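Local coordinates for protein minor fimbrium subunit Mfa5 (Porphyromonas gingivalis ATCC 33277, PDB 6TO1) that forms an accessory subunit of the minor fimbriae, surface pili that mediate biofilm formation and adhesion to host cells and other oral bacteria, at residues 595-603 / 635-643; 421-432 / 443-452. All coordinates share one frame; numbering follows the deposited sequence.

In the fold
Interactions 1 and 2 share no strand: they lie in different sheets in series along an elongated chain, with centres about 39 Å apart and nearest atoms about 16 Å apart. Interaction 1 is the more buried. Strand 634-643 sends two aromatic rings against the segment 595-603, which passes over them largely as a loop, so ring faces and a single phenol bond make the contact. Interaction 2, partly buried, joins segments close in sequence at the edge of an antiparallel sheet; there backbone ladder bonds dominate, helped by a serine, a lysine and a water, while apolar side chains gather on the inner side around the Y445 ring.

Interaction 1. Residues 595-603 / 635-643; sequences SVPPTNTVI and GNAYFAYKL
The phenol of Y641 donates a hydrogen bond to the backbone carbonyl of N600, with OH and O 2.8 Å apart, and meets that oxygen almost head-on, at a C=O...donor angle of 168°. N600 O also lies near the plane of the tyrosine ring, at its edge, so the phenol bonds within its own plane. Over one face of the same ring sits the end of I603: its CD1 stands 3.5 Å from the Y641 centroid, a CH-pi contact centred on the ring. Y641 has CG beside its own backbone N (chi1 -62°), and its ring rises from strand 634-643 to reach the loop.

Two residues earlier on the same side of the strand, F639 is likewise covered on one face by an aliphatic group, here a proline, but without a hydrogen bond. P598 lies over the face of the F639 ring, its CB 3.8 Å from the centroid, while P598 CD reaches the far rim at F639 CE1, 3.7 Å away. The carbonyl oxygen of V596 comes to the ring edge in plane, and V596 CG1 adds an apolar touch 4.1 Å from F639 CZ. Strand 634-643 belongs to a mixed sheet, lying parallel to strand 530-539 and antiparallel to strand 610-614; the segment 595-603 leaves strand 592-596, crosses above these rings and joins the sheet through strand 602-604, which pairs with 610-614. The intervening turn is braced by N600, whose ND2 donates to V602 O at 3.0 Å and whose OD1 accepts from T599 OG1 at 2.8 Å and also bonds Q564.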
loop_
_atom_site.group_PDB
_atom_site.type_symbol
_atom_site.label_atom_id
_atom_site.label_comp_id
_atom_site.label_asym_id
_atom_site.label_seq_id
_atom_site.Cartn_x
_atom_site.Cartn_y
_atom_site.Cartn_z
ATOM N N SER A 595 47.928 32.682 10.982
ATOM C CA SER A 595 48.962 33.688 10.721
ATOM C C SER A 595 49.388 33.563 9.265
ATOM O O SER A 595 50.062 32.600 8.874
ATOM C CB SER A 595 50.137 33.509 11.684
ATOM O OG SER A 595 51.172 34.439 11.394
ATOM N N VAL A 596 48.957 34.509 8.444
ATOM C CA VAL A 596 49.024 34.357 6.996
ATOM C C VAL A 596 50.074 35.318 6.451
ATOM O O VAL A 596 49.912 36.539 6.592
ATOM C CB VAL A 596 47.663 34.610 6.330
ATOM C CG1 VAL A 596 47.789 34.448 4.855
ATOM C CG2 VAL A 596 46.653 33.641 6.932
ATOM N N PRO A 597 51.124 34.823 5.801
ATOM C CA PRO A 597 52.088 35.720 5.169
ATOM C C PRO A 597 51.847 35.795 3.674
ATOM O O PRO A 597 51.286 34.869 3.071
ATOM C CB PRO A 597 53.427 35.037 5.482
ATOM C CG PRO A 597 53.082 33.568 5.254
ATOM C CD PRO A 597 51.575 33.421 5.666
ATOM N N PRO A 598 52.288 36.867 3.019
ATOM C CA PRO A 598 52.285 36.867 1.552
ATOM C C PRO A 598 53.307 35.863 1.021
ATOM O O PRO A 598 54.313 35.563 1.670
ATOM C CB PRO A 598 52.669 38.309 1.190
ATOM C CG PRO A 598 53.509 38.764 2.349
ATOM C CD PRO A 598 53.005 38.032 3.593
ATOM N N THR A 599 53.036 35.320 -0.160
ATOM C CA THR A 599 54.014 34.413 -0.752
ATOM C C THR A 599 55.315 35.138 -1.073
ATOM O O THR A 599 56.385 34.529 -1.039
ATOM C CB THR A 599 53.462 33.749 -2.005
ATOM O OG1 THR A 599 53.020 34.730 -2.943
ATOM C CG2 THR A 599 52.304 32.875 -1.617
ATOM N N ASN A 600 55.250 36.425 -1.384
ATOM C CA ASN A 600 56.472 37.176 -1.638
ATOM C C ASN A 600 56.272 38.619 -1.218
ATOM O O ASN A 600 55.153 39.115 -1.171
ATOM C CB ASN A 600 56.892 37.144 -3.105
ATOM C CG ASN A 600 55.736 37.267 -4.043
ATOM O OD1 ASN A 600 54.629 36.819 -3.751
ATOM N ND2 ASN A 600 55.979 37.859 -5.191
ATOM N N THR A 601 57.382 39.300 -0.933
ATOM C CA THR A 601 57.336 40.700 -0.518
ATOM C C THR A 601 57.789 41.659 -1.606
ATOM O O THR A 601 57.689 42.877 -1.419
ATOM C CB THR A 601 58.208 40.887 0.728
ATOM O OG1 THR A 601 59.515 40.368 0.448
ATOM C CG2 THR A 601 57.604 40.142 1.886
ATOM N N VAL A 602 58.262 41.137 -2.726
ATOM C CA VAL A 602 58.580 41.910 -3.909
ATOM C C VAL A 602 57.923 41.250 -5.109
ATOM O O VAL A 602 58.030 40.031 -5.298
ATOM C CB VAL A 602 60.105 42.018 -4.117
ATOM C CG1 VAL A 602 60.384 42.665 -5.437
ATOM C CG2 VAL A 602 60.733 42.793 -2.982
ATOM N N ILE A 603 57.243 42.052 -5.920
ATOM C CA ILE A 603 56.597 41.566 -7.133
ATOM C C ILE A 603 57.162 42.321 -8.322
ATOM O O ILE A 603 57.126 43.558 -8.360
ATOM C CB ILE A 603 55.061 41.730 -7.094
ATOM C CG1 ILE A 603 54.437 40.946 -5.947
ATOM C CG2 ILE A 603 54.479 41.353 -8.458
ATOM C CD1 ILE A 603 52.988 41.378 -5.624
ATOM N N GLY A 635 38.154 33.155 4.205
ATOM C CA GLY A 635 38.902 34.339 4.555
ATOM C C GLY A 635 39.646 34.929 3.367
ATOM O O GLY A 635 39.927 34.266 2.358
ATOM N N ASN A 636 39.974 36.222 3.481
ATOM C CA ASN A 636 40.641 36.933 2.396
ATOM C C ASN A 636 41.682 37.859 3.004
ATOM O O ASN A 636 41.339 38.720 3.818
ATOM C CB ASN A 636 39.660 37.752 1.539
ATOM C CG ASN A 636 38.782 36.886 0.661
ATOM O OD1 ASN A 636 39.163 36.497 -0.453
ATOM N ND2 ASN A 636 37.601 36.558 1.167
ATOM N N ALA A 637 42.936 37.664 2.630
ATOM C CA ALA A 637 44.015 38.587 2.971
ATOM C C ALA A 637 44.292 39.474 1.773
ATOM O O ALA A 637 44.330 38.997 0.626
ATOM C CB ALA A 637 45.286 37.841 3.355
ATOM N N TYR A 638 44.479 40.769 2.045
ATOM C CA TYR A 638 44.816 41.760 1.029
ATOM C C TYR A 638 46.207 42.301 1.355
ATOM O O TYR A 638 46.366 43.116 2.262
ATOM C CB TYR A 638 43.790 42.869 0.982
ATOM C CG TYR A 638 42.514 42.353 0.355
ATOM C CD1 TYR A 638 42.373 42.333 -1.015
ATOM C CD2 TYR A 638 41.492 41.834 1.135
ATOM C CE1 TYR A 638 41.231 41.847 -1.620
ATOM C CE2 TYR A 638 40.331 41.350 0.535
ATOM C CZ TYR A 638 40.223 41.362 -0.854
ATOM O OH TYR A 638 39.104 40.877 -1.515
ATOM N N PHE A 639 47.199 41.832 0.617
ATOM C CA PHE A 639 48.562 42.331 0.755
ATOM C C PHE A 639 48.764 43.472 -0.230
ATOM O O PHE A 639 48.550 43.298 -1.421
ATOM C CB PHE A 639 49.521 41.167 0.539
ATOM C CG PHE A 639 49.380 40.086 1.560
ATOM C CD1 PHE A 639 49.653 40.333 2.887
ATOM C CD2 PHE A 639 48.941 38.799 1.195
ATOM C CE1 PHE A 639 49.534 39.337 3.841
ATOM C CE2 PHE A 639 48.832 37.801 2.145
ATOM C CZ PHE A 639 49.118 38.060 3.467
ATOM N N ALA A 640 49.174 44.636 0.285
ATOM C CA ALA A 640 49.342 45.858 -0.484
ATOM C C ALA A 640 50.790 46.029 -0.923
ATOM O O ALA A 640 51.725 45.686 -0.193
ATOM C CB ALA A 640 48.931 47.073 0.354
ATOM N N TYR A 641 50.958 46.533 -2.130
ATOM C CA TYR A 641 52.261 46.795 -2.722
ATOM C C TYR A 641 52.230 48.160 -3.383
ATOM O O TYR A 641 51.220 48.522 -3.997
ATOM C CB TYR A 641 52.629 45.736 -3.783
ATOM C CG TYR A 641 52.729 44.372 -3.189
ATOM C CD1 TYR A 641 53.956 43.763 -2.967
ATOM C CD2 TYR A 641 51.582 43.675 -2.858
ATOM C CE1 TYR A 641 54.033 42.522 -2.387
ATOM C CE2 TYR A 641 51.647 42.455 -2.284
ATOM C CZ TYR A 641 52.849 41.869 -2.046
ATOM O OH TYR A 641 52.836 40.636 -1.450
ATOM N N LYS A 642 53.343 48.892 -3.303
ATOM C CA LYS A 642 53.498 50.107 -4.079
ATOM C C LYS A 642 54.696 50.021 -5.013
ATOM O O LYS A 642 55.650 49.262 -4.805
ATOM C CB LYS A 642 53.621 51.361 -3.186
ATOM C CG LYS A 642 54.835 51.412 -2.311
ATOM C CD LYS A 642 54.834 52.723 -1.473
ATOM C CE LYS A 642 56.101 52.828 -0.620
ATOM N NZ LYS A 642 56.157 54.110 0.162
ATOM N N LEU A 643 54.618 50.835 -6.057
ATOM C CA LEU A 643 55.654 50.889 -7.072
ATOM C C LEU A 643 56.987 51.314 -6.471
ATOM O O LEU A 643 57.053 52.275 -5.686
ATOM C CB LEU A 643 55.202 51.866 -8.161
ATOM C CG LEU A 643 56.119 52.081 -9.356
ATOM C CD1 LEU A 643 56.189 50.844 -10.195
ATOM C CD2 LEU A 643 55.653 53.290 -10.191
#

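Interaction 2. Residues 421-432 / 443-452; sequences FIVKNLTQSGDV and VHYDVSTKKL
Backbone bonds make the ladder between the two segments. G430 and Y445 form an antiparallel hydrogen-bonded pair, each N to the other's O at 3.0 Å, and V432 N continues the register by donating to V443 O. D431 and H444 form the non-hydrogen-bonded pair between them, and the H444 imidazole packs close to the G430 backbone.

Side-chain polar bonds extend the grip beyond the ladder. S429 OG accepts from V447 N at 2.9 Å in a nearly straight bond (176°), tying the loop to the start of the turn after D446. D446 OD2 shapes that turn as an Asx motif, taking T449 N together with the S448 and T449 hydroxyls; K450 and K451 both face D446 in a G1 beta bulge. The bend of K450 at chi3 (69°) carries NZ to F421 O, 2.7 Å away, and NZ also bonds A418 O. A water links Y445 OH to V423 N.

Apolar contacts gather on the Y445 side. L426 lays CD1 over one face of the tyrosine ring, 3.7 Å from its centroid and displaced toward the rim. V432 spreads its two methyls, CG1 packing 3.6 Å from Y445 CB and CG2 3.7 Å from V443 CG1, while L452 CD2 lies against both L426 and V432.

Strand 430-431 is an edge strand of an antiparallel six-stranded sheet, followed inward by 442-446, 451-455 and 408-417. Strand 421-423 belongs instead to another antiparallel sheet, where it pairs with 463-473, so the segment 421-432 passes from one sheet to the other; V423 and L452 both pack on Y469, where the two sheets meet.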
loop_
_atom_site.group_PDB
_atom_site.type_symbol
_atom_site.label_atom_id
_atom_site.label_comp_id
_atom_site.label_asym_id
_atom_site.label_seq_id
_atom_site.Cartn_x
_atom_site.Cartn_y
_atom_site.Cartn_z
ATOM N N PHE A 421 24.028 26.226 -0.882
ATOM C CA PHE A 421 24.313 24.891 -1.400
ATOM C C PHE A 421 23.912 24.778 -2.858
ATOM O O PHE A 421 22.910 25.346 -3.294
ATOM C CB PHE A 421 23.607 23.846 -0.517
ATOM C CG PHE A 421 24.058 23.913 0.896
ATOM C CD1 PHE A 421 25.209 23.253 1.300
ATOM C CD2 PHE A 421 23.398 24.722 1.800
ATOM C CE1 PHE A 421 25.672 23.375 2.582
ATOM C CE2 PHE A 421 23.851 24.848 3.093
ATOM C CZ PHE A 421 24.981 24.165 3.494
ATOM N N ILE A 422 24.740 24.074 -3.619
ATOM C CA ILE A 422 24.471 23.819 -5.026
ATOM C C ILE A 422 24.505 22.321 -5.278
ATOM O O ILE A 422 25.175 21.565 -4.568
ATOM C CB ILE A 422 25.479 24.556 -5.914
ATOM C CG1 ILE A 422 26.881 24.062 -5.624
ATOM C CG2 ILE A 422 25.434 26.062 -5.646
ATOM C CD1 ILE A 422 27.952 24.858 -6.390
ATOM N N VAL A 423 23.743 21.900 -6.270
ATOM C CA VAL A 423 23.604 20.496 -6.599
ATOM C C VAL A 423 24.652 20.157 -7.642
ATOM O O VAL A 423 24.741 20.811 -8.684
ATOM C CB VAL A 423 22.191 20.171 -7.108
ATOM C CG1 VAL A 423 22.089 18.677 -7.381
ATOM C CG2 VAL A 423 21.142 20.573 -6.096
ATOM N N LYS A 424 25.457 19.147 -7.348
ATOM C CA LYS A 424 26.515 18.730 -8.256
ATOM C C LYS A 424 25.939 18.454 -9.635
ATOM O O LYS A 424 24.923 17.771 -9.771
ATOM C CB LYS A 424 27.196 17.488 -7.683
ATOM C CG LYS A 424 28.365 16.956 -8.516
ATOM C CD LYS A 424 29.012 15.771 -7.829
ATOM C CE LYS A 424 30.185 15.194 -8.635
ATOM N NZ LYS A 424 31.278 16.182 -8.783
ATOM N N ASN A 425 26.552 19.071 -10.640
ATOM C CA ASN A 425 26.374 18.827 -12.070
ATOM C C ASN A 425 25.075 19.357 -12.643
ATOM O O ASN A 425 24.764 19.066 -13.804
ATOM C CB ASN A 425 26.489 17.339 -12.418
ATOM C CG ASN A 425 27.901 16.818 -12.276
ATOM O OD1 ASN A 425 28.861 17.584 -12.350
ATOM N ND2 ASN A 425 28.034 15.521 -12.040
ATOM N N LEU A 426 24.309 20.133 -11.890
ATOM C CA LEU A 426 23.060 20.687 -12.402
ATOM C C LEU A 426 23.348 22.126 -12.829
ATOM O O LEU A 426 23.458 23.030 -11.995
ATOM C CB LEU A 426 21.945 20.605 -11.368
ATOM C CG LEU A 426 21.627 19.198 -10.864
ATOM C CD1 LEU A 426 20.208 19.186 -10.241
ATOM C CD2 LEU A 426 21.739 18.116 -11.914
ATOM N N THR A 427 23.488 22.326 -14.139
ATOM C CA THR A 427 23.828 23.628 -14.690
ATOM C C THR A 427 22.680 24.281 -15.438
ATOM O O THR A 427 22.677 25.509 -15.575
ATOM C CB THR A 427 25.020 23.508 -15.651
ATOM O OG1 THR A 427 24.659 22.658 -16.748
ATOM C CG2 THR A 427 26.224 22.928 -14.938
ATOM N N GLN A 428 21.713 23.503 -15.922
ATOM C CA GLN A 428 20.596 24.075 -16.653
ATOM C C GLN A 428 19.293 23.392 -16.267
ATOM O O GLN A 428 19.268 22.251 -15.802
ATOM C CB GLN A 428 20.805 23.981 -18.172
ATOM C CG GLN A 428 21.169 22.604 -18.669
ATOM C CD GLN A 428 21.417 22.578 -20.172
ATOM O OE1 GLN A 428 20.931 23.431 -20.909
ATOM N NE2 GLN A 428 22.175 21.596 -20.626
ATOM N N SER A 429 18.203 24.117 -16.488
ATOM C CA SER A 429 16.880 23.593 -16.227
ATOM C C SER A 429 16.556 22.468 -17.205
ATOM O O SER A 429 17.107 22.373 -18.306
ATOM C CB SER A 429 15.844 24.705 -16.335
ATOM O OG SER A 429 16.110 25.751 -15.421
ATOM N N GLY A 430 15.652 21.600 -16.783
ATOM C CA GLY A 430 15.167 20.529 -17.617
ATOM C C GLY A 430 15.213 19.224 -16.871
ATOM O O GLY A 430 15.257 19.187 -15.636
ATOM N N ASP A 431 15.217 18.148 -17.633
ATOM C CA ASP A 431 15.186 16.807 -17.079
ATOM C C ASP A 431 16.561 16.445 -16.545
ATOM O O ASP A 431 17.546 16.465 -17.290
ATOM C CB ASP A 431 14.739 15.829 -18.156
ATOM C CG ASP A 431 14.924 14.408 -17.743
ATOM O OD1 ASP A 431 14.558 14.074 -16.604
ATOM O OD2 ASP A 431 15.447 13.628 -18.550
ATOM N N VAL A 432 16.633 16.130 -15.255
ATOM C CA VAL A 432 17.893 15.760 -14.628
ATOM C C VAL A 432 17.861 14.326 -14.118
ATOM O O VAL A 432 18.723 13.928 -13.333
ATOM C CB VAL A 432 18.273 16.743 -13.502
ATOM C CG1 VAL A 432 18.430 18.153 -14.081
ATOM C CG2 VAL A 432 17.249 16.751 -12.352
ATOM N N VAL A 443 12.802 13.397 -12.716
ATOM C CA VAL A 443 13.101 14.582 -11.929
ATOM C C VAL A 443 13.422 15.753 -12.851
ATOM O O VAL A 443 14.222 15.623 -13.782
ATOM C CB VAL A 443 14.266 14.340 -10.952
ATOM C CG1 VAL A 443 14.485 15.595 -10.100
ATOM C CG2 VAL A 443 14.004 13.105 -10.077
ATOM N N HIS A 444 12.792 16.885 -12.581
ATOM C CA HIS A 444 13.006 18.148 -13.263
ATOM C C HIS A 444 13.698 19.119 -12.312
ATOM O O HIS A 444 13.446 19.116 -11.110
ATOM C CB HIS A 444 11.675 18.746 -13.698
ATOM C CG HIS A 444 11.794 20.092 -14.324
ATOM N ND1 HIS A 444 12.057 20.262 -15.669
ATOM C CD2 HIS A 444 11.685 21.334 -13.798
ATOM C CE1 HIS A 444 12.110 21.556 -15.939
ATOM N NE2 HIS A 444 11.883 22.226 -14.824
ATOM N N TYR A 445 14.568 19.957 -12.860
ATOM C CA TYR A 445 15.293 20.952 -12.086
ATOM C C TYR A 445 15.060 22.314 -12.713
ATOM O O TYR A 445 15.150 22.458 -13.940
ATOM C CB TYR A 445 16.785 20.637 -12.046
ATOM C CG TYR A 445 17.574 21.545 -11.126
ATOM C CD1 TYR A 445 17.344 21.551 -9.763
ATOM C CD2 TYR A 445 18.554 22.398 -11.631
ATOM C CE1 TYR A 445 18.057 22.374 -8.920
ATOM C CE2 TYR A 445 19.273 23.227 -10.794
ATOM C CZ TYR A 445 19.026 23.204 -9.442
ATOM O OH TYR A 445 19.740 24.023 -8.596
ATOM N N ASP A 446 14.723 23.289 -11.891
ATOM C CA ASP A 446 14.703 24.679 -12.320
ATOM C C ASP A 446 15.905 25.400 -11.720
ATOM O O ASP A 446 16.000 25.542 -10.499
ATOM C CB ASP A 446 13.409 25.372 -11.915
ATOM C CG ASP A 446 13.335 26.792 -12.450
ATOM O OD1 ASP A 446 13.039 26.967 -13.645
ATOM O OD2 ASP A 446 13.596 27.733 -11.684
ATOM N N VAL A 447 16.792 25.899 -12.587
ATOM C CA VAL A 447 18.027 26.530 -12.129
ATOM C C VAL A 447 17.727 27.779 -11.301
ATOM O O VAL A 447 18.394 28.055 -10.296
ATOM C CB VAL A 447 18.927 26.872 -13.336
ATOM C CG1 VAL A 447 18.182 27.787 -14.312
ATOM C CG2 VAL A 447 20.199 27.531 -12.871
ATOM N N SER A 448 16.743 28.578 -11.715
ATOM C CA SER A 448 16.590 29.890 -11.090
ATOM C C SER A 448 16.036 29.792 -9.679
ATOM O O SER A 448 16.404 30.596 -8.818
ATOM C CB SER A 448 15.700 30.779 -11.955
ATOM O OG SER A 448 14.505 30.103 -12.308
ATOM N N THR A 449 15.171 28.823 -9.412
ATOM C CA THR A 449 14.608 28.658 -8.083
ATOM C C THR A 449 15.291 27.549 -7.295
ATOM O O THR A 449 14.939 27.331 -6.130
ATOM C CB THR A 449 13.105 28.368 -8.173
ATOM O OG1 THR A 449 12.879 27.202 -8.976
ATOM C CG2 THR A 449 12.372 29.537 -8.795
ATOM N N LYS A 450 16.233 26.838 -7.913
ATOM C CA LYS A 450 16.931 25.711 -7.301
ATOM C C LYS A 450 15.927 24.688 -6.786
ATOM O O LYS A 450 16.043 24.163 -5.684
ATOM C CB LYS A 450 17.860 26.181 -6.190
ATOM C CG LYS A 450 18.984 27.082 -6.705
ATOM C CD LYS A 450 19.709 27.766 -5.544
ATOM C CE LYS A 450 20.502 26.756 -4.729
ATOM N NZ LYS A 450 21.212 27.405 -3.608
ATOM N N LYS A 451 14.941 24.396 -7.623
ATOM C CA LYS A 451 13.810 23.563 -7.239
ATOM C C LYS A 451 13.888 22.246 -7.992
ATOM O O LYS A 451 13.911 22.231 -9.224
ATOM C CB LYS A 451 12.489 24.273 -7.530
ATOM C CG LYS A 451 11.247 23.473 -7.105
ATOM C CD LYS A 451 9.994 24.099 -7.682
ATOM C CE LYS A 451 8.738 23.398 -7.202
ATOM N NZ LYS A 451 7.555 24.012 -7.862
ATOM N N LEU A 452 13.918 21.144 -7.254
ATOM C CA LEU A 452 13.797 19.819 -7.844
ATOM C C LEU A 452 12.326 19.422 -7.761
ATOM O O LEU A 452 11.694 19.600 -6.714
ATOM C CB LEU A 452 14.673 18.798 -7.119
ATOM C CG LEU A 452 16.183 18.976 -7.288
ATOM C CD1 LEU A 452 16.908 18.239 -6.160
ATOM C CD2 LEU A 452 16.633 18.489 -8.644
HETATM O O HOH W 1 22.128 24.084 -7.607
#